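Local atomic coordinates of 2',5'-phosphodiesterase 12 (Homo sapiens, PDB entry 4Z2B), a protein that belongs to the endonuclease/exonuclease/phosphatase family and combines a DNase I-like alpha/beta-sandwich domain with an E-set-type N-terminal domain. Residues A[275-280]-A[302-307]; A[148-153]-A[224-229]; A[323-328]-A[381-386]. All coordinates share one frame; numbering follows the deposited sequence.

Interaction 1: residues A[275-280]-A[302-307]; sequences LQRSSV and HLYWHP. With 4LC (3-(6-{[(2S,3S)-3-(hydroxymethyl)-2-phenylmorpholin-4-yl]carbonyl}-1-methyl-1H-benzimidazol-2-yl)-1H-indole-6-carbonitrile), chain F; EDO (1,2-ethanediol), chain C; SO4 (sulfate ion), chain B.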
loop_
_atom_site.group_PDB
_atom_site.type_symbol
_atom_site.label_atom_id
_atom_site.label_comp_id
_atom_site.label_asym_id
_atom_site.label_seq_id
_atom_site.Cartn_x
_atom_site.Cartn_y
_atom_site.Cartn_z
ATOM N N LEU A 275 -0.606 -19.791 -17.810
ATOM C CA LEU A 275 -0.349 -20.685 -16.683
ATOM C C LEU A 275 1.069 -20.536 -16.115
ATOM O O LEU A 275 1.318 -21.037 -15.011
ATOM C CB LEU A 275 -0.687 -22.163 -17.017
ATOM C CG LEU A 275 -2.205 -22.429 -17.284
ATOM C CD1 LEU A 275 -2.469 -23.896 -17.640
ATOM C CD2 LEU A 275 -3.089 -22.021 -16.091
ATOM N N GLN A 276 1.960 -19.802 -16.810
ATOM C CA GLN A 276 3.305 -19.583 -16.278
ATOM C C GLN A 276 3.388 -18.208 -15.582
ATOM O O GLN A 276 4.442 -17.879 -15.028
ATOM C CB GLN A 276 4.426 -19.787 -17.338
ATOM C CG GLN A 276 4.363 -18.887 -18.562
ATOM C CD GLN A 276 5.600 -18.874 -19.438
ATOM O OE1 GLN A 276 6.155 -17.808 -19.750
ATOM N NE2 GLN A 276 6.010 -20.042 -19.925
ATOM N N ARG A 277 2.253 -17.424 -15.551
ATOM C CA ARG A 277 2.181 -16.110 -14.863
ATOM C C ARG A 277 1.986 -16.291 -13.365
ATOM O O ARG A 277 1.248 -17.188 -12.943
ATOM C CB ARG A 277 1.053 -15.218 -15.417
ATOM C CG ARG A 277 1.062 -15.074 -16.949
ATOM C CD ARG A 277 2.043 -14.053 -17.527
ATOM N NE ARG A 277 3.424 -14.167 -17.033
ATOM C CZ ARG A 277 4.342 -14.991 -17.532
ATOM N NH1 ARG A 277 5.563 -15.016 -17.021
ATOM N NH2 ARG A 277 4.028 -15.834 -18.511
ATOM N N SER A 278 2.631 -15.454 -12.553
ATOM C CA SER A 278 2.495 -15.681 -11.115
ATOM C C SER A 278 1.561 -14.651 -10.423
ATOM O O SER A 278 1.465 -14.679 -9.192
ATOM C CB SER A 278 3.875 -15.743 -10.451
ATOM O OG SER A 278 4.563 -14.503 -10.501
ATOM N N SER A 279 0.795 -13.808 -11.185
ATOM C CA SER A 279 -0.093 -12.833 -10.521
ATOM C C SER A 279 -1.095 -13.503 -9.589
ATOM O O SER A 279 -1.583 -14.618 -9.847
ATOM C CB SER A 279 -0.835 -11.950 -11.514
ATOM O OG SER A 279 0.039 -10.948 -12.016
ATOM N N VAL A 280 -1.370 -12.803 -8.488
ATOM C CA VAL A 280 -2.260 -13.246 -7.422
ATOM C C VAL A 280 -3.365 -12.230 -7.221
ATOM O O VAL A 280 -3.311 -11.096 -7.709
ATOM C CB VAL A 280 -1.496 -13.526 -6.113
ATOM C CG1 VAL A 280 -0.517 -14.677 -6.300
ATOM C CG2 VAL A 280 -0.760 -12.272 -5.614
ATOM N N HIS A 302 -2.476 -7.140 -8.999
ATOM C CA HIS A 302 -1.400 -6.594 -9.810
ATOM C C HIS A 302 -1.289 -7.498 -11.015
ATOM O O HIS A 302 -0.795 -8.631 -10.906
ATOM C CB HIS A 302 -0.092 -6.499 -9.001
ATOM C CG HIS A 302 1.037 -5.822 -9.734
ATOM N ND1 HIS A 302 2.332 -5.872 -9.246
ATOM C CD2 HIS A 302 1.037 -5.105 -10.890
ATOM C CE1 HIS A 302 3.071 -5.182 -10.104
ATOM N NE2 HIS A 302 2.348 -4.755 -11.137
ATOM N N LEU A 303 -1.817 -7.049 -12.144
ATOM C CA LEU A 303 -1.860 -7.906 -13.342
ATOM C C LEU A 303 -0.546 -7.863 -14.124
ATOM O O LEU A 303 0.299 -6.997 -13.877
ATOM C CB LEU A 303 -3.047 -7.526 -14.244
ATOM C CG LEU A 303 -4.459 -7.616 -13.582
ATOM C CD1 LEU A 303 -5.553 -7.454 -14.642
ATOM C CD2 LEU A 303 -4.652 -8.945 -12.852
ATOM N N TYR A 304 -0.372 -8.840 -15.029
ATOM C CA TYR A 304 0.817 -8.996 -15.887
ATOM C C TYR A 304 1.258 -7.651 -16.489
ATOM O O TYR A 304 0.424 -6.924 -17.041
ATOM C CB TYR A 304 0.517 -9.998 -16.997
ATOM C CG TYR A 304 1.721 -10.325 -17.852
ATOM C CD1 TYR A 304 2.921 -10.724 -17.272
ATOM C CD2 TYR A 304 1.635 -10.321 -19.242
ATOM C CE1 TYR A 304 4.034 -11.040 -18.054
ATOM C CE2 TYR A 304 2.732 -10.670 -20.033
ATOM C CZ TYR A 304 3.939 -10.997 -19.431
ATOM O OH TYR A 304 5.043 -11.317 -20.191
ATOM N N TRP A 305 2.562 -7.323 -16.359
ATOM C CA TRP A 305 3.125 -6.024 -16.759
ATOM C C TRP A 305 3.293 -5.762 -18.271
ATOM O O TRP A 305 3.397 -4.591 -18.641
ATOM C CB TRP A 305 4.545 -5.862 -16.137
ATOM C CG TRP A 305 5.573 -6.771 -16.784
ATOM C CD1 TRP A 305 5.787 -8.090 -16.510
ATOM C CD2 TRP A 305 6.459 -6.437 -17.869
ATOM N NE1 TRP A 305 6.753 -8.598 -17.350
ATOM C CE2 TRP A 305 7.173 -7.609 -18.203
ATOM C CE3 TRP A 305 6.712 -5.254 -18.603
ATOM C CZ2 TRP A 305 8.131 -7.641 -19.229
ATOM C CZ3 TRP A 305 7.686 -5.281 -19.602
ATOM C CH2 TRP A 305 8.384 -6.463 -19.904
ATOM N N HIS A 306 3.520 -6.801 -19.107
ATOM C CA HIS A 306 3.999 -6.603 -20.480
ATOM C C HIS A 306 3.091 -5.709 -21.332
ATOM O O HIS A 306 1.865 -5.906 -21.344
ATOM C CB HIS A 306 4.259 -7.943 -21.184
ATOM C CG HIS A 306 5.146 -7.868 -22.387
ATOM N ND1 HIS A 306 4.659 -7.454 -23.621
ATOM C CD2 HIS A 306 6.457 -8.193 -22.518
ATOM C CE1 HIS A 306 5.697 -7.503 -24.448
ATOM N NE2 HIS A 306 6.792 -7.968 -23.834
ATOM N N PRO A 307 3.672 -4.705 -22.056
ATOM C CA PRO A 307 2.826 -3.802 -22.869
ATOM C C PRO A 307 1.939 -4.552 -23.867
ATOM O O PRO A 307 0.855 -4.084 -24.183
ATOM C CB PRO A 307 3.853 -2.915 -23.605
ATOM C CG PRO A 307 5.163 -3.662 -23.503
ATOM C CD PRO A 307 5.094 -4.311 -22.143
HETATM C C13 4LC F . 7.915 -2.418 -15.828
HETATM C C17 4LC F . 8.295 -2.740 -14.414
HETATM C C20 4LC F . 7.806 -5.108 -14.916
HETATM C C01 4LC F . 3.783 -1.134 -17.192
HETATM N N05 4LC F . 5.022 -1.347 -17.952
HETATM C C06 4LC F . 5.242 -1.278 -19.303
HETATM N N07 4LC F . 6.514 -1.432 -19.628
HETATM C C08 4LC F . 7.145 -1.760 -18.427
HETATM C C09 4LC F . 8.470 -2.117 -18.171
HETATM C C11 4LC F . 8.849 -2.409 -16.869
HETATM C C14 4LC F . 6.586 -2.068 -16.083
HETATM C C16 4LC F . 6.230 -1.736 -17.382
HETATM O O18 4LC F . 8.619 -1.846 -13.657
HETATM N N19 4LC F . 8.250 -4.037 -14.010
HETATM C C23 4LC F . 8.790 -6.253 -14.874
HETATM O O26 4LC F . 8.939 -6.744 -13.526
HETATM C C27 4LC F . 9.397 -5.736 -12.613
HETATM C C29 4LC F . 8.488 -4.499 -12.624
HETATM C C31 4LC F . 7.176 -4.739 -11.876
HETATM O O34 4LC F . 6.257 -3.672 -12.076
HETATM C C36 4LC F . 10.887 -5.484 -12.819
HETATM C C37 4LC F . 11.781 -6.548 -12.773
HETATM C C39 4LC F . 13.148 -6.338 -12.907
HETATM C C41 4LC F . 13.639 -5.062 -13.103
HETATM C C43 4LC F . 12.768 -3.989 -13.131
HETATM C C45 4LC F . 11.397 -4.197 -13.003
HETATM C C47 4LC F . 4.276 -0.762 -20.279
HETATM C C48 4LC F . 4.519 0.174 -21.256
HETATM N N50 4LC F . 3.382 0.398 -21.986
HETATM C C52 4LC F . 2.337 -0.293 -21.420
HETATM C C53 4LC F . 0.988 -0.329 -21.763
HETATM C C55 4LC F . 0.143 -1.180 -21.052
HETATM C C56 4LC F . 0.641 -1.983 -20.023
HETATM C C58 4LC F . 1.997 -1.950 -19.698
HETATM C C60 4LC F . 2.866 -1.100 -20.386
HETATM C C61 4LC F . -1.267 -1.175 -21.335
HETATM N N62 4LC F . -2.385 -1.170 -21.527
HETATM C C1 EDO C . 2.671 -8.005 -12.205
HETATM O O1 EDO C . 2.799 -9.260 -11.602
HETATM C C2 EDO C . 3.819 -7.835 -13.200
HETATM O O2 EDO C . 3.721 -8.878 -14.130
HETATM S S SO4 B . 4.796 -12.744 -14.019
HETATM O O1 SO4 B . 4.752 -11.379 -13.485
HETATM O O2 SO4 B . 3.483 -13.282 -14.076
HETATM O O3 SO4 B . 5.354 -12.718 -15.381
HETATM O O4 SO4 B . 5.627 -13.592 -13.150
HETATM O O HOH W 1 -0.544 -10.139 -8.475
#
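His-302 meets Ser-279 through its backbone: the serine OG donates to His-302 O at 2.7 Å, in the carbonyl plane, and a water bound to Val-280 N donates to the same oxygen. Two donors thus hold this carbonyl, whereas His-302 N is buried with no partner in the model. The imidazole takes a separate course and carries the C1 atom of a 1,2-ethanediol 3.4 Å above the middle of one face. Leu-303 adds little across the contact, and its carbonyl oxygen is bound by Asn-344.

Tyr-304 makes the main side-chain contact. Arg-277 CD stands 3.6 Å from the centroid of the tyrosine ring and 18° off its normal, a CH-pi contact over the face. A bend in the arginine at chi2 (-81°) and another at chi3 lead the chain past the ring, so the guanidinium is inclined at 42° to it instead of stacking. Its edge is used for a sulfate: sulfate O3 takes hydrogen bonds from Arg-277 NE at 2.9 Å and NH1 at 2.8 Å, while NE also reaches O2. NH2 donates to Lys-273 O.

Trp-305 leaves the first segment and turns to 4LC, whose C20 lies 3.2 Å above the plane of the indole. Its backbone N donates to the ethanediol O2 at 3.0 Å. Pro-307 packs on the indole end of 4LC. The loop after strand 295-302 thus lines the ligand pocket of the DNase I-like domain through Trp-305 and Pro-307, with the loop after helix 268-275 packed behind it and tied to it through Ser-279 and Arg-277.

Interaction 2: residues A[148-153]-A[224-229]; sequences ILADTY and QHEGLA. With 4LC (3-(6-{[(2S,3S)-3-(hydroxymethyl)-2-phenylmorpholin-4-yl]carbonyl}-1-methyl-1H-benzimidazol-2-yl)-1H-indole-6-carbonitrile), chain F.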
loop_
_atom_site.group_PDB
_atom_site.type_symbol
_atom_site.label_atom_id
_atom_site.label_comp_id
_atom_site.label_asym_id
_atom_site.label_seq_id
_atom_site.Cartn_x
_atom_site.Cartn_y
_atom_site.Cartn_z
ATOM N N ILE A 148 3.460 0.729 -4.822
ATOM C CA ILE A 148 4.497 1.485 -4.107
ATOM C C ILE A 148 5.938 1.252 -4.615
ATOM O O ILE A 148 6.856 1.783 -3.989
ATOM C CB ILE A 148 4.426 1.229 -2.572
ATOM C CG1 ILE A 148 4.681 -0.246 -2.187
ATOM C CG2 ILE A 148 3.087 1.739 -2.018
ATOM C CD1 ILE A 148 4.928 -0.476 -0.657
ATOM N N LEU A 149 6.113 0.494 -5.714
ATOM C CA LEU A 149 7.401 0.193 -6.376
ATOM C C LEU A 149 8.298 -0.615 -5.433
ATOM O O LEU A 149 8.860 -0.095 -4.462
ATOM C CB LEU A 149 8.075 1.497 -6.883
ATOM C CG LEU A 149 9.526 1.443 -7.381
ATOM C CD1 LEU A 149 9.702 0.453 -8.526
ATOM C CD2 LEU A 149 10.016 2.859 -7.772
ATOM N N ALA A 150 8.409 -1.900 -5.713
ATOM C CA ALA A 150 9.185 -2.785 -4.842
ATOM C C ALA A 150 10.656 -2.496 -4.937
ATOM O O ALA A 150 11.196 -2.282 -6.030
ATOM C CB ALA A 150 8.914 -4.243 -5.179
ATOM N N ASP A 151 11.319 -2.527 -3.783
ATOM C CA ASP A 151 12.769 -2.376 -3.680
ATOM C C ASP A 151 13.486 -3.487 -4.465
ATOM O O ASP A 151 14.545 -3.232 -5.028
ATOM C CB ASP A 151 13.210 -2.409 -2.200
ATOM C CG ASP A 151 14.714 -2.270 -2.023
ATOM O OD1 ASP A 151 15.257 -1.248 -2.434
ATOM O OD2 ASP A 151 15.342 -3.221 -1.537
ATOM N N THR A 152 12.906 -4.716 -4.519
ATOM C CA THR A 152 13.542 -5.816 -5.264
ATOM C C THR A 152 13.718 -5.413 -6.752
ATOM O O THR A 152 14.740 -5.735 -7.365
ATOM C CB THR A 152 12.786 -7.152 -5.071
ATOM O OG1 THR A 152 13.550 -8.175 -5.716
ATOM C CG2 THR A 152 11.366 -7.134 -5.651
ATOM N N TYR A 153 12.786 -4.613 -7.287
ATOM C CA TYR A 153 12.920 -4.110 -8.652
ATOM C C TYR A 153 13.707 -2.804 -8.710
ATOM O O TYR A 153 14.539 -2.644 -9.595
ATOM C CB TYR A 153 11.542 -3.911 -9.318
ATOM C CG TYR A 153 10.651 -5.131 -9.222
ATOM C CD1 TYR A 153 11.161 -6.409 -9.442
ATOM C CD2 TYR A 153 9.325 -5.020 -8.806
ATOM C CE1 TYR A 153 10.344 -7.529 -9.373
ATOM C CE2 TYR A 153 8.508 -6.142 -8.691
ATOM C CZ TYR A 153 9.030 -7.397 -8.961
ATOM O OH TYR A 153 8.272 -8.528 -8.896
ATOM N N GLN A 224 5.805 -13.483 -5.936
ATOM C CA GLN A 224 7.051 -14.218 -6.105
ATOM C C GLN A 224 8.179 -13.513 -5.297
ATOM O O GLN A 224 8.625 -14.053 -4.271
ATOM C CB GLN A 224 7.368 -14.341 -7.604
ATOM C CG GLN A 224 8.472 -15.316 -8.001
ATOM C CD GLN A 224 8.711 -15.283 -9.506
ATOM O OE1 GLN A 224 7.904 -14.753 -10.293
ATOM N NE2 GLN A 224 9.834 -15.840 -9.941
ATOM N N HIS A 225 8.555 -12.277 -5.694
ATOM C CA HIS A 225 9.650 -11.484 -5.093
ATOM C C HIS A 225 9.174 -10.344 -4.172
ATOM O O HIS A 225 9.987 -9.633 -3.571
ATOM C CB HIS A 225 10.489 -10.851 -6.229
ATOM C CG HIS A 225 10.806 -11.796 -7.340
ATOM N ND1 HIS A 225 11.635 -12.899 -7.141
ATOM C CD2 HIS A 225 10.419 -11.767 -8.637
ATOM C CE1 HIS A 225 11.691 -13.520 -8.312
ATOM N NE2 HIS A 225 10.994 -12.867 -9.249
ATOM N N GLU A 226 7.851 -10.133 -4.127
ATOM C CA GLU A 226 7.134 -9.061 -3.442
ATOM C C GLU A 226 5.668 -9.430 -3.554
ATOM O O GLU A 226 5.358 -10.386 -4.272
ATOM C CB GLU A 226 7.447 -7.700 -4.132
ATOM C CG GLU A 226 7.446 -7.733 -5.669
ATOM C CD GLU A 226 6.114 -7.866 -6.389
ATOM O OE1 GLU A 226 5.074 -7.479 -5.816
ATOM O OE2 GLU A 226 6.108 -8.341 -7.543
ATOM N N GLY A 227 4.774 -8.671 -2.937
ATOM C CA GLY A 227 3.360 -9.000 -3.045
ATOM C C GLY A 227 2.362 -7.883 -2.790
ATOM O O GLY A 227 2.653 -6.684 -2.940
ATOM N N LEU A 228 1.163 -8.299 -2.402
ATOM C CA LEU A 228 0.050 -7.402 -2.175
ATOM C C LEU A 228 -0.208 -7.196 -0.714
ATOM O O LEU A 228 -0.078 -8.149 0.064
ATOM C CB LEU A 228 -1.224 -8.017 -2.798
ATOM C CG LEU A 228 -1.169 -8.419 -4.290
ATOM C CD1 LEU A 228 -2.447 -9.091 -4.671
ATOM C CD2 LEU A 228 -0.943 -7.190 -5.184
ATOM N N ALA A 229 -0.617 -5.978 -0.328
ATOM C CA ALA A 229 -1.048 -5.760 1.069
ATOM C C ALA A 229 -2.398 -5.053 1.105
ATOM O O ALA A 229 -2.679 -4.228 0.244
ATOM C CB ALA A 229 -0.014 -4.962 1.859
HETATM C C13 4LC F . 7.915 -2.418 -15.828
HETATM C C17 4LC F . 8.295 -2.740 -14.414
HETATM C C20 4LC F . 7.806 -5.108 -14.916
HETATM C C01 4LC F . 3.783 -1.134 -17.192
HETATM N N05 4LC F . 5.022 -1.347 -17.952
HETATM C C06 4LC F . 5.242 -1.278 -19.303
HETATM N N07 4LC F . 6.514 -1.432 -19.628
HETATM C C08 4LC F . 7.145 -1.760 -18.427
HETATM C C09 4LC F . 8.470 -2.117 -18.171
HETATM C C11 4LC F . 8.849 -2.409 -16.869
HETATM C C14 4LC F . 6.586 -2.068 -16.083
HETATM C C16 4LC F . 6.230 -1.736 -17.382
HETATM O O18 4LC F . 8.619 -1.846 -13.657
HETATM N N19 4LC F . 8.250 -4.037 -14.010
HETATM C C23 4LC F . 8.790 -6.253 -14.874
HETATM O O26 4LC F . 8.939 -6.744 -13.526
HETATM C C27 4LC F . 9.397 -5.736 -12.613
HETATM C C29 4LC F . 8.488 -4.499 -12.624
HETATM C C31 4LC F . 7.176 -4.739 -11.876
HETATM O O34 4LC F . 6.257 -3.672 -12.076
HETATM C C36 4LC F . 10.887 -5.484 -12.819
HETATM C C37 4LC F . 11.781 -6.548 -12.773
HETATM C C39 4LC F . 13.148 -6.338 -12.907
HETATM C C41 4LC F . 13.639 -5.062 -13.103
HETATM C C43 4LC F . 12.768 -3.989 -13.131
HETATM C C45 4LC F . 11.397 -4.197 -13.003
HETATM C C47 4LC F . 4.276 -0.762 -20.279
HETATM C C48 4LC F . 4.519 0.174 -21.256
HETATM N N50 4LC F . 3.382 0.398 -21.986
HETATM C C52 4LC F . 2.337 -0.293 -21.420
HETATM C C53 4LC F . 0.988 -0.329 -21.763
HETATM C C55 4LC F . 0.143 -1.180 -21.052
HETATM C C56 4LC F . 0.641 -1.983 -20.023
HETATM C C58 4LC F . 1.997 -1.950 -19.698
HETATM C C60 4LC F . 2.866 -1.100 -20.386
HETATM C C61 4LC F . -1.267 -1.175 -21.335
HETATM N N62 4LC F . -2.385 -1.170 -21.527
#
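A single side-chain hydrogen bond, backed by a few van der Waals contacts, joins Tyr-153 and Ala-150, at the start of helix 151-154, to Glu-226, just before strand 227-233 of the six-stranded sheet. Tyr-153 OH donates to Glu-226 OE2 at 2.6 Å, meeting the anti lone pair, the one turned away from OE1. Ring and carboxylate planes stand 65° apart, so the two groups meet across each other with OE2 at the ring's edge. Lys-223 forms a salt bridge with this same oxygen and gives it a second grip.

Glu-226 reaches the tyrosine by folding back: CG lies between the backbone N and carbonyl carbon (chi1 43°), and the chain bends again at chi2. The fold brings CG to 3.8 Å from Ala-150 CB. Thr-152 CG2 covers the neighbouring backbone, 3.5 Å from His-225 O, and His-225 brings its ring edge, CD2, to 3.9 Å from Tyr-153 OH.

Both faces of the tyrosine ring are covered: Thr-152 CG2 lies 3.8 Å above one, and C27 of 4LC 3.6 Å above the opposite one. Asp-199 accepts from the N atoms of Asp-151 and Thr-152 and holds the helix start, whose N-cap is Ala-150. Glu-197 binds both Ala-150 N and 4LC. Tyr-153, its side chain about 6 Å from a bound magnesium ion, therefore lines the 4LC pocket, and Glu-226 is the second-shell residue that fixes its hydroxyl.

Interaction 3: residues A[323-328]-A[381-386]; sequences HIRHVS and THFFKL
Ile-324 touches Phe-384 where helix 310-331, the connection of a beta-alpha-beta unit between parallel strands 295-302 and 337-342 of the DNase I-like sandwich, packs against the loop leading into strand 386-388. Its CG2 branch comes within 3.8 Å of Phe-384 CZ, and the two side chains cross at about a right angle. Val-337 of the sheet touches both residues, so the contact continues into the core beneath the helix.

Arg-325 follows, and it meets both phenylalanines. Its backbone lies at the rim of the Phe-384 ring, with N 3.4 Å from CZ and near the ring plane. The side chain leaves with CG opposite the backbone N (chi1 174°) and stays extended to NE, which carries the guanidinium across Phe-383. The evidence for stacking is direct: the two planes differ by 4°, and the centres are 3.7 Å apart. This is a cation-pi pair, and Arg-325 CD adds a CH-pi contact to the same face. A water bridges the stack at the backbone side of the ring, accepting from Arg-325 NH1 at 3.0 Å and from Phe-383 N at 2.8 Å. Phe-383 in turn sets its rim on its neighbour, with CE1 3.7 Å above the middle of the Phe-384 ring.

Ser-328, one helical turn beyond Ile-324, closes the contact. Its OG faces the edge of Phe-384, 3.9 Å from CE1, and donates to Ile-324 O at 2.9 Å. That oxygen also accepts from Ser-328 N, and the hydroxyl approaches it from 41° above the carbonyl plane.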
loop_
_atom_site.group_PDB
_atom_site.type_symbol
_atom_site.label_atom_id
_atom_site.label_comp_id
_atom_site.label_asym_id
_atom_site.label_seq_id
_atom_site.Cartn_x
_atom_site.Cartn_y
_atom_site.Cartn_z
ATOM N N HIS A 323 -13.979 -15.423 -9.475
ATOM C CA HIS A 323 -13.650 -15.721 -8.067
ATOM C C HIS A 323 -14.368 -14.724 -7.121
ATOM O O HIS A 323 -14.946 -15.136 -6.104
ATOM C CB HIS A 323 -12.128 -15.692 -7.820
ATOM C CG HIS A 323 -11.753 -16.074 -6.420
ATOM N ND1 HIS A 323 -11.983 -17.355 -5.933
ATOM C CD2 HIS A 323 -11.202 -15.326 -5.435
ATOM C CE1 HIS A 323 -11.546 -17.349 -4.682
ATOM N NE2 HIS A 323 -11.094 -16.149 -4.329
ATOM N N ILE A 324 -14.343 -13.418 -7.477
ATOM C CA ILE A 324 -14.981 -12.369 -6.671
ATOM C C ILE A 324 -16.492 -12.619 -6.631
ATOM O O ILE A 324 -17.074 -12.492 -5.558
ATOM C CB ILE A 324 -14.620 -10.955 -7.165
ATOM C CG1 ILE A 324 -13.099 -10.690 -6.949
ATOM C CG2 ILE A 324 -15.476 -9.884 -6.474
ATOM C CD1 ILE A 324 -12.570 -9.604 -7.783
ATOM N N ARG A 325 -17.106 -13.042 -7.766
ATOM C CA ARG A 325 -18.548 -13.401 -7.817
ATOM C C ARG A 325 -18.853 -14.474 -6.800
ATOM O O ARG A 325 -19.810 -14.334 -6.037
ATOM C CB ARG A 325 -18.980 -13.883 -9.219
ATOM C CG ARG A 325 -20.434 -14.390 -9.247
ATOM C CD ARG A 325 -20.963 -14.578 -10.660
ATOM N NE ARG A 325 -22.369 -14.980 -10.637
ATOM C CZ ARG A 325 -23.167 -15.011 -11.699
ATOM N NH1 ARG A 325 -22.713 -14.648 -12.892
ATOM N NH2 ARG A 325 -24.427 -15.399 -11.575
ATOM N N HIS A 326 -18.040 -15.535 -6.783
ATOM C CA HIS A 326 -18.206 -16.653 -5.852
ATOM C C HIS A 326 -18.126 -16.167 -4.398
ATOM O O HIS A 326 -19.002 -16.484 -3.600
ATOM C CB HIS A 326 -17.143 -17.722 -6.123
ATOM C CG HIS A 326 -17.168 -18.841 -5.133
ATOM N ND1 HIS A 326 -18.180 -19.782 -5.139
ATOM C CD2 HIS A 326 -16.295 -19.140 -4.145
ATOM C CE1 HIS A 326 -17.890 -20.624 -4.157
ATOM N NE2 HIS A 326 -16.760 -20.286 -3.542
ATOM N N VAL A 327 -17.084 -15.400 -4.054
ATOM C CA VAL A 327 -16.928 -14.907 -2.685
ATOM C C VAL A 327 -18.083 -13.970 -2.287
ATOM O O VAL A 327 -18.726 -14.177 -1.238
ATOM C CB VAL A 327 -15.569 -14.192 -2.511
ATOM C CG1 VAL A 327 -15.445 -13.591 -1.095
ATOM C CG2 VAL A 327 -14.423 -15.154 -2.791
ATOM N N SER A 328 -18.322 -12.940 -3.107
ATOM C CA SER A 328 -19.282 -11.906 -2.757
ATOM C C SER A 328 -20.752 -12.314 -2.947
ATOM O O SER A 328 -21.603 -11.686 -2.319
ATOM C CB SER A 328 -18.989 -10.620 -3.529
ATOM O OG SER A 328 -19.311 -10.735 -4.904
ATOM N N THR A 381 -17.980 -12.764 -20.760
ATOM C CA THR A 381 -18.959 -11.919 -20.077
ATOM C C THR A 381 -18.835 -12.064 -18.566
ATOM O O THR A 381 -18.397 -13.100 -18.076
ATOM C CB THR A 381 -20.423 -12.269 -20.481
ATOM O OG1 THR A 381 -20.679 -13.600 -20.057
ATOM C CG2 THR A 381 -20.709 -12.119 -21.991
ATOM N N HIS A 382 -19.270 -11.039 -17.828
ATOM C CA HIS A 382 -19.339 -11.075 -16.372
ATOM C C HIS A 382 -20.595 -10.299 -15.996
ATOM O O HIS A 382 -21.053 -9.476 -16.790
ATOM C CB HIS A 382 -18.059 -10.526 -15.718
ATOM C CG HIS A 382 -17.913 -9.037 -15.809
ATOM N ND1 HIS A 382 -18.529 -8.202 -14.907
ATOM C CD2 HIS A 382 -17.173 -8.290 -16.654
ATOM C CE1 HIS A 382 -18.168 -6.973 -15.244
ATOM N NE2 HIS A 382 -17.329 -6.978 -16.264
ATOM N N PHE A 383 -21.158 -10.567 -14.823
ATOM C CA PHE A 383 -22.437 -9.976 -14.425
ATOM C C PHE A 383 -22.320 -8.713 -13.544
ATOM O O PHE A 383 -23.345 -8.141 -13.201
ATOM C CB PHE A 383 -23.290 -11.053 -13.712
ATOM C CG PHE A 383 -23.160 -11.215 -12.204
ATOM C CD1 PHE A 383 -21.931 -11.051 -11.567
ATOM C CD2 PHE A 383 -24.247 -11.615 -11.437
ATOM C CE1 PHE A 383 -21.823 -11.172 -10.181
ATOM C CE2 PHE A 383 -24.131 -11.764 -10.055
ATOM C CZ PHE A 383 -22.917 -11.555 -9.439
ATOM N N PHE A 384 -21.098 -8.313 -13.136
ATOM C CA PHE A 384 -20.930 -7.149 -12.258
ATOM C C PHE A 384 -21.182 -5.814 -12.963
ATOM O O PHE A 384 -20.880 -5.675 -14.139
ATOM C CB PHE A 384 -19.496 -7.114 -11.690
ATOM C CG PHE A 384 -19.175 -8.153 -10.653
ATOM C CD1 PHE A 384 -19.569 -7.982 -9.327
ATOM C CD2 PHE A 384 -18.431 -9.278 -10.985
ATOM C CE1 PHE A 384 -19.235 -8.933 -8.356
ATOM C CE2 PHE A 384 -18.087 -10.219 -10.014
ATOM C CZ PHE A 384 -18.499 -10.048 -8.712
ATOM N N LYS A 385 -21.683 -4.824 -12.214
ATOM C CA LYS A 385 -21.912 -3.456 -12.690
ATOM C C LYS A 385 -20.852 -2.611 -11.985
ATOM O O LYS A 385 -21.005 -2.264 -10.819
ATOM C CB LYS A 385 -23.360 -2.995 -12.394
ATOM C CG LYS A 385 -24.449 -3.992 -12.844
ATOM C CD LYS A 385 -24.456 -4.287 -14.345
ATOM C CE LYS A 385 -25.406 -5.436 -14.665
ATOM N NZ LYS A 385 -25.001 -6.163 -15.905
ATOM N N LEU A 386 -19.712 -2.430 -12.654
ATOM C CA LEU A 386 -18.542 -1.761 -12.081
ATOM C C LEU A 386 -18.200 -0.482 -12.791
ATOM O O LEU A 386 -18.344 -0.386 -14.009
ATOM C CB LEU A 386 -17.326 -2.711 -12.177
ATOM C CG LEU A 386 -17.458 -4.064 -11.486
ATOM C CD1 LEU A 386 -16.360 -5.019 -11.954
ATOM C CD2 LEU A 386 -17.444 -3.915 -9.947
HETATM O O HOH W 2 -20.334 -13.016 -13.820
#

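Read from the N terminus, the three contacts lie in series, and none nests in or crosses another. Interaction 2 closes first, bringing the helix start after strand 140-147 to strand 227-233 across 70 intervening residues. Interaction 1 then closes the short excursion through strands 280-288 and 295-302, and interaction 3 joins helix 310-331, which begins just after Pro-307, to a loop 53 residues on. Interactions 1 and 2 touch: Val-280 CG2 lies 3.7 Å from Leu-228 CD1, between the two sheets of the sandwich, and both contacts border 4LC. Interaction 3 stands apart, its centre about 20 Å from that of interaction 1, on the outer helical layer.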